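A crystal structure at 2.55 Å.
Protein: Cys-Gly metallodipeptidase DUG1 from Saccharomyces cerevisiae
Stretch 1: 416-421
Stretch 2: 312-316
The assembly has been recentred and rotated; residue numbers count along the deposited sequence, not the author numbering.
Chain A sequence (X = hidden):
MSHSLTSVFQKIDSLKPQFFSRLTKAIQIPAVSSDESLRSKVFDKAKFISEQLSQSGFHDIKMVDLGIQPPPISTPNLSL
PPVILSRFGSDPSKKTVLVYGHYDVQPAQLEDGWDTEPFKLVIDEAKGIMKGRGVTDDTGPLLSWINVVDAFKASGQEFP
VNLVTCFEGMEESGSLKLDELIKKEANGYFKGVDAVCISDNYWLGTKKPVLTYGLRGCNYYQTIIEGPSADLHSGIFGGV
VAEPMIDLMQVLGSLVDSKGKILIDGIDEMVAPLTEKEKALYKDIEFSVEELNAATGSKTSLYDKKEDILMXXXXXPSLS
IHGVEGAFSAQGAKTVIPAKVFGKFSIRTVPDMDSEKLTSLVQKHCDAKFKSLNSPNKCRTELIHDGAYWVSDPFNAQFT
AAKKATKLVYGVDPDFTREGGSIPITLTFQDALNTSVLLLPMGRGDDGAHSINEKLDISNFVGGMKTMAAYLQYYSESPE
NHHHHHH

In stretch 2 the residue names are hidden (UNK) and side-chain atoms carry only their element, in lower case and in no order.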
ATOM      1  N   PHE A 416       3.662  38.192  10.147  1.00 24.24           N
ATOM      2  CA  PHE A 416       2.366  37.935   9.543  1.00 25.90           C
ATOM      3  C   PHE A 416       2.535  36.993   8.357  1.00 24.35           C
ATOM      4  O   PHE A 416       3.206  37.309   7.383  1.00 25.65           O
ATOM      5  CB  PHE A 416       1.704  39.238   9.124  1.00 27.07           C
ATOM      6  CG  PHE A 416       1.173  40.042  10.274  1.00 30.20           C
ATOM      7  CD1 PHE A 416       2.023  40.784  11.069  1.00 32.16           C
ATOM      8  CD2 PHE A 416      -0.183  40.062  10.550  1.00 31.57           C
ATOM      9  CE1 PHE A 416       1.528  41.535  12.121  1.00 40.51           C
ATOM     10  CE2 PHE A 416      -0.687  40.805  11.597  1.00 32.04           C
ATOM     11  CZ  PHE A 416       0.168  41.547  12.382  1.00 38.13           C
ATOM     12  N   THR A 417       1.948  35.812   8.454  1.00 26.10           N
ATOM     13  CA  THR A 417       2.283  34.753   7.516  1.00 22.30           C
ATOM     14  C   THR A 417       1.050  34.144   6.901  1.00 23.36           C
ATOM     15  O   THR A 417      -0.059  34.266   7.419  1.00 22.38           O
ATOM     16  CB  THR A 417       3.021  33.607   8.213  1.00 20.80           C
ATOM     17  OG1 THR A 417       2.163  33.048   9.214  1.00 24.61           O
ATOM     18  CG2 THR A 417       4.296  34.093   8.865  1.00 19.60           C
ATOM     19  N   ARG A 418       1.259  33.462   5.788  1.00 26.46           N
ATOM     20  CA  ARG A 418       0.213  32.641   5.222  1.00 26.05           C
ATOM     21  C   ARG A 418       0.532  31.194   5.541  1.00 23.28           C
ATOM     22  O   ARG A 418       1.524  30.916   6.204  1.00 19.86           O
ATOM     23  CB  ARG A 418       0.088  32.916   3.728  1.00 24.69           C
ATOM     24  CG  ARG A 418      -0.404  34.330   3.477  1.00 23.76           C
ATOM     25  CD  ARG A 418      -0.255  34.743   2.042  1.00 27.98           C
ATOM     26  NE  ARG A 418      -1.250  34.106   1.190  1.00 25.68           N
ATOM     27  CZ  ARG A 418      -1.537  34.522  -0.033  1.00 24.49           C
ATOM     28  NH1 ARG A 418      -0.920  35.583  -0.528  1.00 25.50           N
ATOM     29  NH2 ARG A 418      -2.447  33.891  -0.752  1.00 24.87           N
ATOM     30  N   GLU A 419      -0.330  30.284   5.106  1.00 25.02           N
ATOM     31  CA  GLU A 419      -0.156  28.865   5.394  1.00 26.10           C
ATOM     32  C   GLU A 419      -0.166  28.036   4.121  1.00 27.90           C
ATOM     33  O   GLU A 419      -1.009  28.241   3.235  1.00 22.84           O
ATOM     34  CB  GLU A 419      -1.282  28.361   6.293  1.00 25.29           C
ATOM     35  CG  GLU A 419      -0.853  27.977   7.683  1.00 30.48           C
ATOM     36  CD  GLU A 419       0.142  26.839   7.710  1.00 30.99           C
ATOM     37  OE1 GLU A 419      -0.057  25.851   6.968  1.00 26.03           O
ATOM     38  OE2 GLU A 419       1.123  26.939   8.484  1.00 34.71           O
ATOM     39  N   GLY A 420       0.765  27.090   4.049  1.00 26.51           N
ATOM     40  CA  GLY A 420       0.753  26.088   2.999  1.00 23.12           C
ATOM     41  C   GLY A 420      -0.359  25.082   3.232  1.00 24.95           C
ATOM     42  O   GLY A 420      -0.933  24.534   2.292  1.00 22.97           O
ATOM     43  N   GLY A 421      -0.671  24.847   4.502  1.00 27.36           N
ATOM     44  CA  GLY A 421      -1.714  23.910   4.869  1.00 23.81           C
ATOM     45  C   GLY A 421      -3.097  24.481   4.640  1.00 25.76           C
ATOM     46  O   GLY A 421      -3.232  25.586   4.110  1.00 28.63           O
ATOM     47  N   UNK A 312       6.192  29.858  -2.786  1.00 24.43           N
ATOM     48  CA  UNK A 312       5.794  28.543  -3.246  1.00 25.44           C
ATOM     49  C   UNK A 312       5.113  27.695  -2.165  1.00 28.67           C
ATOM     50  O   UNK A 312       4.389  26.757  -2.495  1.00 26.29           O
ATOM     51  c   UNK A 312       7.167  28.279  -5.345  1.00 31.44           C
ATOM     52  c   UNK A 312       6.446  28.056  -6.468  1.00 28.22           C
ATOM     53  n   UNK A 312       7.055  28.747  -7.485  1.00 26.80           N
ATOM     54  n   UNK A 312       8.195  29.122  -5.711  1.00 33.54           N
ATOM     55  c   UNK A 312       8.109  29.380  -7.003  1.00 30.84           C
ATOM     56  c   UNK A 312       6.954  27.821  -3.936  1.00 29.62           C
ATOM     57  N   UNK A 313       5.318  28.033  -0.888  1.00 26.51           N
ATOM     58  CA  UNK A 313       4.481  27.467   0.176  1.00 24.69           C
ATOM     59  C   UNK A 313       3.132  28.159   0.277  1.00 22.77           C
ATOM     60  O   UNK A 313       2.154  27.533   0.651  1.00 21.80           O
ATOM     61  c   UNK A 313       7.083  27.459   2.997  1.00 32.90           C
ATOM     62  c   UNK A 313       6.466  26.987   1.697  1.00 32.95           C
ATOM     63  c   UNK A 313       5.121  27.604   1.549  1.00 26.15           C
ATOM     64  n   UNK A 313       8.416  26.118   5.026  1.00 34.19           N
ATOM     65  n   UNK A 313       6.438  26.834   4.141  1.00 30.99           N
ATOM     66  n   UNK A 313       6.448  25.638   6.105  1.00 36.24           N
ATOM     67  c   UNK A 313       7.099  26.191   5.090  1.00 30.93           C
ATOM     68  N   UNK A 314       3.082  29.457  -0.021  1.00 24.78           N
ATOM     69  CA  UNK A 314       1.906  30.255   0.348  1.00 25.16           C
ATOM     70  C   UNK A 314       0.933  30.629  -0.765  1.00 25.65           C
ATOM     71  O   UNK A 314      -0.276  30.650  -0.540  1.00 24.88           O
ATOM     72  c   UNK A 314       2.321  31.534   1.077  1.00 24.52           C
ATOM     73  c   UNK A 314       5.160  33.617   5.128  1.00 26.48           C
ATOM     74  c   UNK A 314       4.720  34.294   3.983  1.00 24.49           C
ATOM     75  c   UNK A 314       3.987  33.641   3.005  1.00 29.02           C
ATOM     76  c   UNK A 314       4.149  31.626   4.336  1.00 25.30           C
ATOM     77  c   UNK A 314       4.882  32.287   5.327  1.00 25.62           C
ATOM     78  c   UNK A 314       3.690  32.279   3.178  1.00 29.34           C
ATOM     79  c   UNK A 314       3.027  30.140   3.098  1.00 24.03           C
ATOM     80  c   UNK A 314       2.974  31.308   2.399  1.00 27.07           C
ATOM     81  n   UNK A 314       3.734  30.322   4.258  1.00 23.96           N
ATOM     82  N   UNK A 315       1.440  30.959  -1.950  1.00 28.85           N
ATOM     83  CA  UNK A 315       0.575  31.611  -2.933  1.00 30.36           C
ATOM     84  C   UNK A 315       0.685  31.079  -4.352  1.00 27.71           C
ATOM     85  O   UNK A 315      -0.028  31.542  -5.228  1.00 26.94           O
ATOM     86  n   UNK A 315       0.770  34.333  -7.042  1.00 30.08           N
ATOM     87  n   UNK A 315      -0.412  36.118  -6.209  1.00 33.00           N
ATOM     88  c   UNK A 315       2.171  33.602  -3.241  1.00 27.65           C
ATOM     89  c   UNK A 315       0.524  35.184  -6.057  1.00 34.59           C
ATOM     90  n   UNK A 315       1.215  35.104  -4.925  1.00 28.33           N
ATOM     91  c   UNK A 315       2.247  34.111  -4.668  1.00 29.68           C
ATOM     92  c   UNK A 315       0.765  33.137  -2.909  1.00 28.00           C
ATOM     93  N   UNK A 316       1.569  30.114  -4.571  1.00 27.52           N
ATOM     94  CA  UNK A 316       1.561  29.341  -5.819  1.00 30.40           C
ATOM     95  C   UNK A 316       1.029  27.948  -5.522  1.00 27.14           C
ATOM     96  O   UNK A 316       1.322  27.396  -4.469  1.00 26.78           O
ATOM     97  c   UNK A 316       3.440  30.590  -6.991  1.00 29.83           C
ATOM     98  c   UNK A 316       2.586  31.387  -7.745  1.00 31.21           C
ATOM     99  o   UNK A 316       4.684  34.251  -8.533  1.00 34.38           O
ATOM    100  c   UNK A 316       4.280  33.039  -8.017  1.00 30.52           C
ATOM    101  c   UNK A 316       4.725  31.056  -6.750  1.00 27.97           C
ATOM    102  c   UNK A 316       3.005  32.602  -8.262  1.00 29.21           C
ATOM    103  c   UNK A 316       2.965  29.263  -6.431  1.00 26.17           C
ATOM    104  c   UNK A 316       5.147  32.272  -7.260  1.00 31.02           C
TER
HETATM  105  O   HOH W   1      -1.887  30.740   1.627  1.00 26.99           O

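Position 312 carries six side-chain atoms, four carbons and two nitrogens. One carbon leads to a five-membered ring of three carbons and two nitrogens. Nothing on stretch 1 lies within contact distance. The ring is an imidazole, so the residue is His312. It sits in the last part of a helix that begins earlier in the chain.

Position 313 has three carbons, a nitrogen, and then a carbon carrying two more nitrogens. The chain is unbranched up to that terminal group. Its CB comes no closer than 4.8 Å to Gly420 CA, so its backbone O makes the nearer contact. Gly420 CA lies 3.1 Å from the O of position 313, a CA-H...O contact. The terminal group is a guanidinium, and the residue is Arg313. Gly420 has no side chain, and an ideal CB on Gly420 would also lie tight, 3.1 Å from Arg313 O.

Position 314 has ten side-chain atoms. One carbon leads to fused five- and six-membered rings holding eight carbons and one nitrogen. The rings lie against the backbone and side chains of the strand at Thr417 and Arg418. This is an indole, so the residue is Trp314. Arg418 CB stands 3.9 Å from the centroid of the five-membered ring, over its face, in a CH-pi contact. Arg418 O and Glu419 N lie over a ring face too. Thr417 CB packs 3.7 Å from Trp314 CZ2. Trp314 NE1 is 3.0 Å from Arg418 O, but the angle is too poor for a hydrogen bond.

Position 315 repeats the composition of 313: three carbons, a nitrogen, and a carbon with two nitrogens. Its CB lies 3.8 Å from Arg418 NH1, over one face of that guanidinium. The residue is Arg315, the first after the helix to leave helical phi/psi. The end of its side chain leads away from stretch 1 and is hydrogen-bonded elsewhere in the structure.

Position 316 has one carbon and a six-carbon ring bearing one oxygen. It touches nothing on stretch 1. The phenol identifies Tyr316.

The contact works mainly by packing, centred on Trp314 and Arg418. No direct hydrogen bond crosses between the stretches. Water 1 supplies a polar link instead. The O of water 1 donates to Trp314 O at 2.7 Å and to Glu419 O at 3.1 Å, and accepts a weak bond from Arg418 NE at 3.5 Å. Within stretch 1, Gly421 N donates to Glu419 OE1 at 2.7 Å, tying the segment after the strand to a side chain that starts away from stretch 2.

Stretch 2 312-316: HRWRY
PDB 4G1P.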